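Local coordinates for meso-diaminopimelate dehydrogenase (Clostridium tetani, PDB 3WGQ) that catalyses the reversible NADP-dependent oxidative deamination of meso-2,6-diaminopimelate at its D-configured centre, releasing ammonia, at the interface of chains A and B. Numbering follows the deposited sequence. Chains: chain A/B, Meso-diaminopimelate dehydrogenase.

Contact 1: the interface of chains A and B. Residues chain A 309-311, 313-314, 321, 325; chain B 130, 133, 137, 306.
B:Leu133 holds CG anti to its backbone N (chi1 179°), a torsion that sends its two methyl branches from helix 123-138 into chain A, where A:Phe310, A:Leu321 and A:Leu325 receive them. Each branch finds a separate seat. CD2 lies 3.7 Å from CB of A:Phe310 and also touches that residue's carbonyl, whereas CD1 meets CD2 of A:Leu321 at 3.8 Å, the two leucine side chains crossing at about a right angle. From the other side, the tip of A:Leu325 comes down at the root of B:Leu133: its CD1 stands 3.5 Å from CA, which is tight packing.

A:Phe310 turns its ring toward B:Leu130 by placing CG beside its own backbone N (chi1 -81°). The ring crosses the leucine nearly perpendicularly, with the CD2 corner 3.6 Å from CD2 of B:Leu130 and close to that residue's carbonyl oxygen. A polar stitch flanks this apolar core: the backbone N of A:Ser311 donates to O of B:Leu306 at 3.1 Å. At the far end B:Ser137 turns its hydroxyl OG back to O of B:Leu133 (2.9 Å), leaving its CB to face CB of A:Leu313 at 3.7 Å.

In the fold, one face of helix 123-138 and the 3-10 turn 305-307 of chain B pack against the 3-10 turn 310-313, helix 318-324 and the tail residue after it in chain A.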
# COMPACT_ATOMS: atom_id res chain seq x y z
N PRO A 309 -11.84 2.97 -2.45
CA PRO A 309 -11.56 1.61 -1.97
C PRO A 309 -10.80 0.87 -3.07
O PRO A 309 -11.08 1.08 -4.25
CB PRO A 309 -12.95 1.02 -1.75
CG PRO A 309 -13.80 2.24 -1.48
CD PRO A 309 -13.29 3.20 -2.52
N PHE A 310 -9.82 0.05 -2.70
CA PHE A 310 -9.04 -0.67 -3.70
C PHE A 310 -9.85 -1.57 -4.61
O PHE A 310 -9.46 -1.81 -5.74
CB PHE A 310 -7.92 -1.48 -3.03
CG PHE A 310 -6.71 -0.66 -2.67
CD1 PHE A 310 -6.73 0.73 -2.74
CD2 PHE A 310 -5.55 -1.29 -2.20
CE1 PHE A 310 -5.63 1.49 -2.35
CE2 PHE A 310 -4.44 -0.54 -1.82
CZ PHE A 310 -4.48 0.85 -1.89
N SER A 311 -10.98 -2.07 -4.12
CA SER A 311 -11.82 -2.94 -4.95
C SER A 311 -12.31 -2.22 -6.21
O SER A 311 -12.60 -2.86 -7.22
CB SER A 311 -13.04 -3.42 -4.15
OG SER A 311 -13.83 -2.33 -3.72
N LEU A 313 -10.66 -0.50 -8.20
CA LEU A 313 -9.64 -0.55 -9.24
C LEU A 313 -9.68 -1.83 -10.07
O LEU A 313 -9.09 -1.90 -11.15
CB LEU A 313 -8.25 -0.44 -8.61
CG LEU A 313 -7.96 0.81 -7.78
CD1 LEU A 313 -6.58 0.67 -7.12
CD2 LEU A 313 -8.00 2.03 -8.66
N SER A 314 -10.39 -2.84 -9.60
CA SER A 314 -10.43 -4.11 -10.33
C SER A 314 -11.72 -4.40 -11.08
O SER A 314 -12.81 -4.04 -10.62
CB SER A 314 -10.14 -5.26 -9.37
OG SER A 314 -10.32 -6.51 -10.03
N LEU A 321 -12.68 -11.35 -5.80
CA LEU A 321 -11.57 -10.78 -5.06
C LEU A 321 -11.42 -11.44 -3.68
O LEU A 321 -10.31 -11.78 -3.28
CB LEU A 321 -11.77 -9.26 -4.89
CG LEU A 321 -11.83 -8.39 -6.16
CD1 LEU A 321 -11.96 -6.93 -5.76
CD2 LEU A 321 -10.60 -8.59 -7.02
N LEU A 325 -7.91 -13.06 -3.63
CA LEU A 325 -6.87 -12.25 -2.98
C LEU A 325 -6.94 -11.98 -1.49
O LEU A 325 -5.95 -11.55 -0.90
CB LEU A 325 -6.80 -10.90 -3.68
CG LEU A 325 -6.55 -10.87 -5.18
CD1 LEU A 325 -6.58 -9.43 -5.66
CD2 LEU A 325 -5.21 -11.51 -5.50
N LEU B 130 -4.67 -6.22 0.44
CA LEU B 130 -4.79 -4.95 -0.25
C LEU B 130 -3.69 -4.77 -1.27
O LEU B 130 -3.93 -4.31 -2.38
CB LEU B 130 -4.71 -3.79 0.75
CG LEU B 130 -5.96 -3.55 1.59
CD1 LEU B 130 -5.60 -2.75 2.83
CD2 LEU B 130 -7.02 -2.84 0.72
N LEU B 133 -4.14 -6.94 -4.37
CA LEU B 133 -5.16 -6.31 -5.20
C LEU B 133 -4.60 -5.10 -5.95
O LEU B 133 -4.78 -4.97 -7.16
CB LEU B 133 -6.36 -5.88 -4.35
CG LEU B 133 -7.50 -5.17 -5.11
CD1 LEU B 133 -7.94 -6.00 -6.30
CD2 LEU B 133 -8.68 -4.93 -4.17
N SER B 137 -4.12 -4.75 -10.07
CA SER B 137 -5.00 -3.72 -10.63
C SER B 137 -4.17 -2.70 -11.42
O SER B 137 -4.54 -2.30 -12.53
CB SER B 137 -5.77 -3.01 -9.53
OG SER B 137 -6.74 -3.86 -8.96
N LEU B 306 -10.82 -4.54 1.56
CA LEU B 306 -10.89 -4.16 0.15
C LEU B 306 -12.00 -3.15 -0.14
O LEU B 306 -11.97 -2.49 -1.17
CB LEU B 306 -11.11 -5.39 -0.73
CG LEU B 306 -10.24 -6.64 -0.51
CD1 LEU B 306 -10.64 -7.72 -1.51
CD2 LEU B 306 -8.77 -6.29 -0.66

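Contact 2: the interface of chains A and B. Residues chain A 96, 99, 120, 124-125, 129, 132, 305-306; chain B 325-326.
The C-terminal side chain of B:Leu326 forms the apolar centre, its two methyls reaching different walls of chain A. With CG anti to the backbone N (chi1 -166°), CD1 is carried to CB of A:Ser129 at 3.5 Å and toward the CG2 branch of A:Val305. CD2 turns to the other wall and packs 3.8 Å from CG2 of A:Ile99, while CD1 of that isoleucine lies alongside CG; the two side chains cross at about a right angle.

Outward from this core, the terminal carboxylate is gripped one oxygen at a time. OXT accepts a hydrogen bond from ND1 of A:His96 at 2.7 Å, and the imidazole presents its edge, with OXT near the ring plane and the N-H pointing fairly straight (154°). The other oxygen, O, takes the hydroxyl OG of A:Ser129 at 2.6 Å, on a lone pair in the carboxylate plane.

One residue back, O of B:Leu325 receives NH1 of A:Arg132 at 2.9 Å, nearly along the C=O axis though somewhat tilted from the guanidinium plane. A:Asp124 faces the edge of that guanidinium as its second-shell partner, in a salt bridge modelled too short to interpret closely. The positive guanidinium nearby may also steady the carboxylate.

The site thus reads the very end of the partner polypeptide, recognising both its leucine and its free carboxylate, and so ties the C-terminal tail of one subunit into the other.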
# COMPACT_ATOMS: atom_id res chain seq x y z
N HIS A 96 2.41 19.24 -5.06
CA HIS A 96 1.92 18.98 -3.72
C HIS A 96 1.43 20.24 -3.01
O HIS A 96 0.33 20.27 -2.46
CB HIS A 96 3.01 18.30 -2.88
CG HIS A 96 3.31 16.90 -3.32
ND1 HIS A 96 2.45 15.84 -3.10
CD2 HIS A 96 4.37 16.38 -3.99
CE1 HIS A 96 2.97 14.74 -3.61
NE2 HIS A 96 4.13 15.04 -4.16
N ILE A 99 -2.03 21.35 -4.32
CA ILE A 99 -3.10 20.37 -4.42
C ILE A 99 -4.40 20.88 -3.81
O ILE A 99 -5.48 20.71 -4.38
CB ILE A 99 -2.72 19.03 -3.74
CG1 ILE A 99 -1.84 18.20 -4.68
CG2 ILE A 99 -3.98 18.26 -3.35
CD1 ILE A 99 -1.31 16.92 -4.05
N SER A 120 -4.73 14.34 -8.79
CA SER A 120 -3.45 13.89 -8.28
C SER A 120 -3.20 12.40 -8.04
O SER A 120 -2.72 12.02 -6.97
CB SER A 120 -3.14 14.67 -7.00
OG SER A 120 -3.26 16.07 -7.23
N ASP A 124 3.27 9.41 -7.05
CA ASP A 124 3.47 10.40 -5.99
C ASP A 124 3.30 11.78 -6.60
O ASP A 124 4.17 12.26 -7.33
CB ASP A 124 4.84 10.29 -5.30
CG ASP A 124 4.87 11.03 -3.96
OD1 ASP A 124 3.88 11.69 -3.60
OD2 ASP A 124 5.89 10.95 -3.25
N PRO A 125 2.15 12.42 -6.35
CA PRO A 125 1.04 11.91 -5.53
C PRO A 125 0.38 10.63 -6.08
O PRO A 125 0.48 10.33 -7.27
CB PRO A 125 0.06 13.08 -5.53
CG PRO A 125 0.21 13.60 -6.93
CD PRO A 125 1.73 13.62 -7.09
N SER A 129 1.23 8.39 -1.63
CA SER A 129 0.35 9.12 -0.71
C SER A 129 -0.46 8.12 0.11
O SER A 129 -0.63 8.28 1.32
CB SER A 129 -0.61 10.01 -1.51
OG SER A 129 0.07 10.72 -2.52
N ARG A 132 1.74 6.54 2.79
CA ARG A 132 2.12 7.41 3.89
C ARG A 132 0.94 7.40 4.86
O ARG A 132 1.11 7.32 6.07
CB ARG A 132 2.35 8.85 3.42
CG ARG A 132 3.61 9.04 2.61
CD ARG A 132 3.75 10.50 2.21
NE ARG A 132 4.66 10.60 1.09
CZ ARG A 132 4.31 10.96 -0.14
NH1 ARG A 132 3.06 11.28 -0.41
NH2 ARG A 132 5.23 10.97 -1.09
N VAL A 305 -7.02 9.65 -4.32
CA VAL A 305 -6.84 8.23 -4.09
C VAL A 305 -7.21 7.82 -2.67
O VAL A 305 -7.59 6.68 -2.42
CB VAL A 305 -5.39 7.79 -4.38
CG1 VAL A 305 -5.09 7.95 -5.86
CG2 VAL A 305 -4.42 8.61 -3.53
N LEU A 306 -7.13 8.75 -1.73
CA LEU A 306 -7.45 8.44 -0.34
C LEU A 306 -8.93 8.11 -0.11
O LEU A 306 -9.27 7.46 0.87
CB LEU A 306 -7.04 9.60 0.57
CG LEU A 306 -5.66 10.21 0.31
CD1 LEU A 306 -5.45 11.36 1.27
CD2 LEU A 306 -4.56 9.15 0.48
N LEU B 325 -0.36 14.77 3.51
CA LEU B 325 0.11 13.52 2.91
C LEU B 325 0.01 13.26 1.42
O LEU B 325 0.78 12.47 0.88
CB LEU B 325 -0.59 12.34 3.59
CG LEU B 325 -0.39 12.11 5.08
CD1 LEU B 325 -1.08 10.82 5.47
CD2 LEU B 325 1.10 12.03 5.40
N LEU B 326 -0.96 13.89 0.75
CA LEU B 326 -1.14 13.64 -0.67
C LEU B 326 0.04 14.12 -1.51
O LEU B 326 0.67 13.26 -2.17
CB LEU B 326 -2.44 14.28 -1.16
CG LEU B 326 -2.93 13.83 -2.53
CD1 LEU B 326 -3.06 12.30 -2.57
CD2 LEU B 326 -4.27 14.49 -2.84
OXT LEU B 326 0.33 15.34 -1.49

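Contact 3: the interface of chains A and B. Residues chain A 138-139, 258-260, 265; chain B 25, 275, 278-279, 282.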
# COMPACT_ATOMS: atom_id res chain seq x y z
N ILE A 138 -1.73 2.83 10.79
CA ILE A 138 -1.45 1.56 11.43
C ILE A 138 -0.45 1.70 12.57
O ILE A 138 -0.57 1.03 13.59
CB ILE A 138 -0.91 0.53 10.40
CG1 ILE A 138 -1.85 0.47 9.19
CG2 ILE A 138 -0.82 -0.84 11.05
CD1 ILE A 138 -3.25 0.03 9.53
N LEU A 139 0.54 2.57 12.38
CA LEU A 139 1.56 2.81 13.40
C LEU A 139 1.58 4.30 13.72
O LEU A 139 2.47 5.04 13.27
CB LEU A 139 2.94 2.38 12.89
CG LEU A 139 3.15 0.90 12.57
CD1 LEU A 139 4.54 0.72 11.97
CD2 LEU A 139 3.01 0.06 13.83
N ASN A 258 6.81 2.11 16.63
CA ASN A 258 6.89 1.26 17.81
C ASN A 258 5.48 1.13 18.34
O ASN A 258 4.70 2.08 18.32
CB ASN A 258 7.78 1.91 18.88
CG ASN A 258 9.24 1.97 18.48
OD1 ASN A 258 9.95 0.96 18.51
ND2 ASN A 258 9.70 3.15 18.10
N THR A 259 5.13 -0.07 18.80
CA THR A 259 3.82 -0.30 19.37
C THR A 259 4.02 -0.13 20.87
O THR A 259 5.17 -0.13 21.33
CB THR A 259 3.31 -1.72 19.04
OG1 THR A 259 4.40 -2.65 19.10
CG2 THR A 259 2.69 -1.76 17.64
N GLN A 260 2.95 0.03 21.64
CA GLN A 260 3.09 0.18 23.09
C GLN A 260 4.09 -0.84 23.61
O GLN A 260 3.91 -2.05 23.42
CB GLN A 260 1.75 -0.05 23.80
CG GLN A 260 0.92 1.21 24.04
CD GLN A 260 1.61 2.20 24.97
OE1 GLN A 260 2.51 2.93 24.56
NE2 GLN A 260 1.19 2.21 26.23
N GLN A 265 8.46 -2.01 14.67
CA GLN A 265 7.59 -2.44 13.57
C GLN A 265 7.91 -1.60 12.33
O GLN A 265 7.84 -0.38 12.38
CB GLN A 265 6.12 -2.22 13.96
CG GLN A 265 5.76 -2.68 15.37
CD GLN A 265 5.60 -4.19 15.49
OE1 GLN A 265 6.34 -4.96 14.88
NE2 GLN A 265 4.64 -4.61 16.29
N GLN B 25 -2.45 4.32 22.17
CA GLN B 25 -1.76 5.16 21.19
C GLN B 25 -2.76 5.91 20.30
O GLN B 25 -2.37 6.58 19.35
CB GLN B 25 -0.85 4.31 20.29
CG GLN B 25 0.28 3.60 21.01
CD GLN B 25 1.23 2.90 20.04
OE1 GLN B 25 0.79 2.18 19.14
NE2 GLN B 25 2.53 3.11 20.21
N SER B 275 7.11 -7.67 16.80
CA SER B 275 6.00 -8.26 17.53
C SER B 275 4.80 -8.39 16.59
O SER B 275 4.04 -7.44 16.38
CB SER B 275 5.62 -7.39 18.73
OG SER B 275 4.47 -7.91 19.38
N GLU B 278 1.24 -7.63 18.27
CA GLU B 278 0.96 -6.22 18.54
C GLU B 278 0.69 -5.45 17.25
O GLU B 278 -0.09 -4.49 17.24
CB GLU B 278 2.14 -5.59 19.29
CG GLU B 278 2.19 -5.97 20.76
CD GLU B 278 3.42 -5.43 21.46
OE1 GLU B 278 3.80 -4.28 21.18
OE2 GLU B 278 3.99 -6.15 22.29
N PHE B 279 1.32 -5.87 16.16
CA PHE B 279 1.10 -5.20 14.89
C PHE B 279 -0.32 -5.51 14.42
O PHE B 279 -1.05 -4.62 13.99
CB PHE B 279 2.10 -5.67 13.83
CG PHE B 279 1.97 -4.93 12.52
CD1 PHE B 279 2.43 -3.62 12.40
CD2 PHE B 279 1.37 -5.52 11.43
CE1 PHE B 279 2.28 -2.91 11.21
CE2 PHE B 279 1.21 -4.83 10.23
CZ PHE B 279 1.67 -3.52 10.12
N SER B 282 -2.65 -3.43 16.22
CA SER B 282 -2.64 -2.04 15.75
C SER B 282 -3.50 -1.90 14.51
O SER B 282 -4.20 -0.89 14.35
CB SER B 282 -1.22 -1.58 15.43
OG SER B 282 -0.44 -1.50 16.61
O HOH W 1 0.67 -0.55 20.08
O HOH W 2 3.55 4.32 22.71
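B:Gln25 and A:Gln260 slide past each other in opposite directions, their CG atoms 3.9 Å apart and their amide planes turned by 44°. The amides do not pair directly. NE2 of B:Gln25 donates to the backbone O of A:Asn258 at 3.1 Å, an almost straight bond lying in the amide plane of the glutamine. Of two waters between the chains, one joins OE1 of B:Gln25 to the backbone N of A:Gln260, the other NE2 to OE1 of A:Gln260.

A:Thr259 crosses B:Glu278 at a slant. Its OG1 sits between the backbone N and carbonyl carbon (chi1 38°), which aims the hydroxyl at OE1 of the carboxylate, 2.7 Å away; the bond arrives on the anti side, tilted from the carboxylate plane. The CG2 methyl points toward the hydroxyl of B:Ser282.

A:Gln265, bent at its second torsion (chi2 -78°), lays its amide against the backbone of B:Ser275: NE2 donates to O at 2.9 Å, and OE1 receives a weaker bond from N. CG2 of A:Ile138 lies over the face of the B:Phe279 ring near the CE1-CZ rim, 3.7 Å from CE1, while A:Leu139 meets the CD1-CE1 edge, the two side chains crossing at about a right angle.

By joining the 249-273 hairpin and the end of helix 123-138 of one subunit to the start of helix 276-297 and B:Gln25 of the other, the site extends the dimer contact with directional, partly hydrated bonds.

Contact 4: the interface of chains A and B. Residues chain A 127, 279, 282-283, 286, 313; chain B 134, 137-139, 267.
Helix 123-138 of chain B ends at B:Ile138, which lodges against A:Phe279, A:Val283 and A:Ala286 on helix 276-296 of chain A. The isoleucine works through both branches. CG2, anti to the backbone N, lies over the face of the A:Phe279 ring near its CE1-CZ rim, 3.7 Å from CE1, and 3.8 Å from CG2 of A:Val283, the valine and isoleucine running side by side in the same direction; CD1 reaches CB of A:Ala286 at 4.0 Å.

A:Phe279 swings its ring into this position with CG anti to the backbone N (chi1 -175°). B:Met267 comes to the ring edge, SD lying in its plane and CG 3.9 Å from CZ, while B:Leu139 comes to the CE1 edge, its side chain at about a right angle to that of A:Phe279. One turn back along the B helix, CD1 of B:Leu134 meets CD1 of A:Leu313 at 3.7 Å, the two leucines parallel.

No direct polar bond spans the patch. A water bridges the two helices, 2.8 Å from O of A:Ser282 and 2.9 Å from O of B:Ile138, giving the latter, at the end of the B helix, a partner.

The site is a largely apolar seam built mainly by two helices, and its close packing presumably supplies much of the cohesion between the subunits here.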
# COMPACT_ATOMS: atom_id res chain seq x y z
N LEU A 127 0.05 6.53 -5.30
CA LEU A 127 0.44 5.35 -4.55
C LEU A 127 1.24 5.67 -3.29
O LEU A 127 0.96 5.13 -2.22
CB LEU A 127 1.21 4.40 -5.46
CG LEU A 127 0.36 3.36 -6.20
CD1 LEU A 127 -0.95 3.95 -6.65
CD2 LEU A 127 1.14 2.80 -7.36
N PHE A 279 4.25 3.69 -16.09
CA PHE A 279 3.69 3.20 -14.83
C PHE A 279 2.59 4.18 -14.41
O PHE A 279 1.50 3.78 -14.02
CB PHE A 279 4.75 3.11 -13.73
CG PHE A 279 4.24 2.49 -12.47
CD1 PHE A 279 3.98 1.12 -12.40
CD2 PHE A 279 3.95 3.28 -11.36
CE1 PHE A 279 3.43 0.56 -11.25
CE2 PHE A 279 3.40 2.73 -10.20
CZ PHE A 279 3.14 1.36 -10.14
N SER A 282 -0.42 3.49 -16.30
CA SER A 282 -1.17 2.33 -15.82
C SER A 282 -1.99 2.72 -14.59
O SER A 282 -3.12 2.27 -14.42
CB SER A 282 -0.22 1.19 -15.44
OG SER A 282 0.68 0.90 -16.50
N VAL A 283 -1.41 3.53 -13.71
CA VAL A 283 -2.12 3.96 -12.51
C VAL A 283 -3.36 4.75 -12.91
O VAL A 283 -4.45 4.52 -12.39
CB VAL A 283 -1.23 4.85 -11.59
CG1 VAL A 283 -2.07 5.38 -10.43
CG2 VAL A 283 -0.05 4.05 -11.05
N ALA A 286 -6.15 2.39 -14.27
CA ALA A 286 -6.83 1.62 -13.23
C ALA A 286 -7.80 2.53 -12.48
O ALA A 286 -8.96 2.15 -12.25
CB ALA A 286 -5.81 1.01 -12.27
N LEU A 313 -10.66 -0.50 -8.20
CA LEU A 313 -9.64 -0.55 -9.24
C LEU A 313 -9.68 -1.83 -10.07
O LEU A 313 -9.09 -1.90 -11.15
CB LEU A 313 -8.25 -0.44 -8.61
CG LEU A 313 -7.96 0.81 -7.78
CD1 LEU A 313 -6.58 0.67 -7.12
CD2 LEU A 313 -8.00 2.03 -8.66
N LEU B 134 -3.92 -4.21 -5.24
CA LEU B 134 -3.35 -3.02 -5.86
C LEU B 134 -2.39 -3.42 -6.98
O LEU B 134 -2.43 -2.85 -8.07
CB LEU B 134 -2.60 -2.17 -4.81
CG LEU B 134 -2.06 -0.81 -5.27
CD1 LEU B 134 -3.23 0.09 -5.67
CD2 LEU B 134 -1.24 -0.17 -4.15
N SER B 137 -4.12 -4.75 -10.07
CA SER B 137 -5.00 -3.72 -10.63
C SER B 137 -4.17 -2.70 -11.42
O SER B 137 -4.54 -2.30 -12.53
CB SER B 137 -5.77 -3.01 -9.53
OG SER B 137 -6.74 -3.86 -8.96
N ILE B 138 -3.06 -2.27 -10.84
CA ILE B 138 -2.18 -1.30 -11.48
C ILE B 138 -1.42 -1.94 -12.65
O ILE B 138 -1.26 -1.34 -13.71
CB ILE B 138 -1.15 -0.74 -10.47
CG1 ILE B 138 -1.87 -0.16 -9.25
CG2 ILE B 138 -0.28 0.29 -11.15
CD1 ILE B 138 -2.86 0.93 -9.55
N LEU B 139 -0.96 -3.17 -12.43
CA LEU B 139 -0.21 -3.90 -13.45
C LEU B 139 -0.93 -5.22 -13.78
O LEU B 139 -0.52 -6.29 -13.35
CB LEU B 139 1.20 -4.18 -12.94
CG LEU B 139 2.09 -2.96 -12.70
CD1 LEU B 139 3.39 -3.39 -12.02
CD2 LEU B 139 2.38 -2.26 -14.03
N MET B 267 6.47 -3.52 -8.11
CA MET B 267 5.86 -2.91 -6.94
C MET B 267 6.10 -3.85 -5.77
O MET B 267 5.96 -5.07 -5.90
CB MET B 267 4.36 -2.75 -7.14
CG MET B 267 3.95 -1.96 -8.36
SD MET B 267 2.16 -2.09 -8.66
CE MET B 267 1.51 -1.45 -7.16
O HOH W 3 -3.57 -0.43 -15.13

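Helix 123-138 runs through all four contacts, supplied by chain B in contact 1, chain A in contacts 2 and 3, and both chains in contact 4. Contacts 1 and 4 are neighbours, their C-alpha centres about 10 Å apart, and share A:Leu313 and B:Ser137. Contact 2 lies about 15 Å from contact 4, whereas contact 3 is some 28 Å from contact 4. Two-fold symmetry repeats each contact with the chains exchanged; A:Ile138 with B:Phe279 in contact 3 is the twin of B:Ile138 with A:Phe279 in contact 4. Such an extended interface of apolar and polar patches is consistent with a stable dimer.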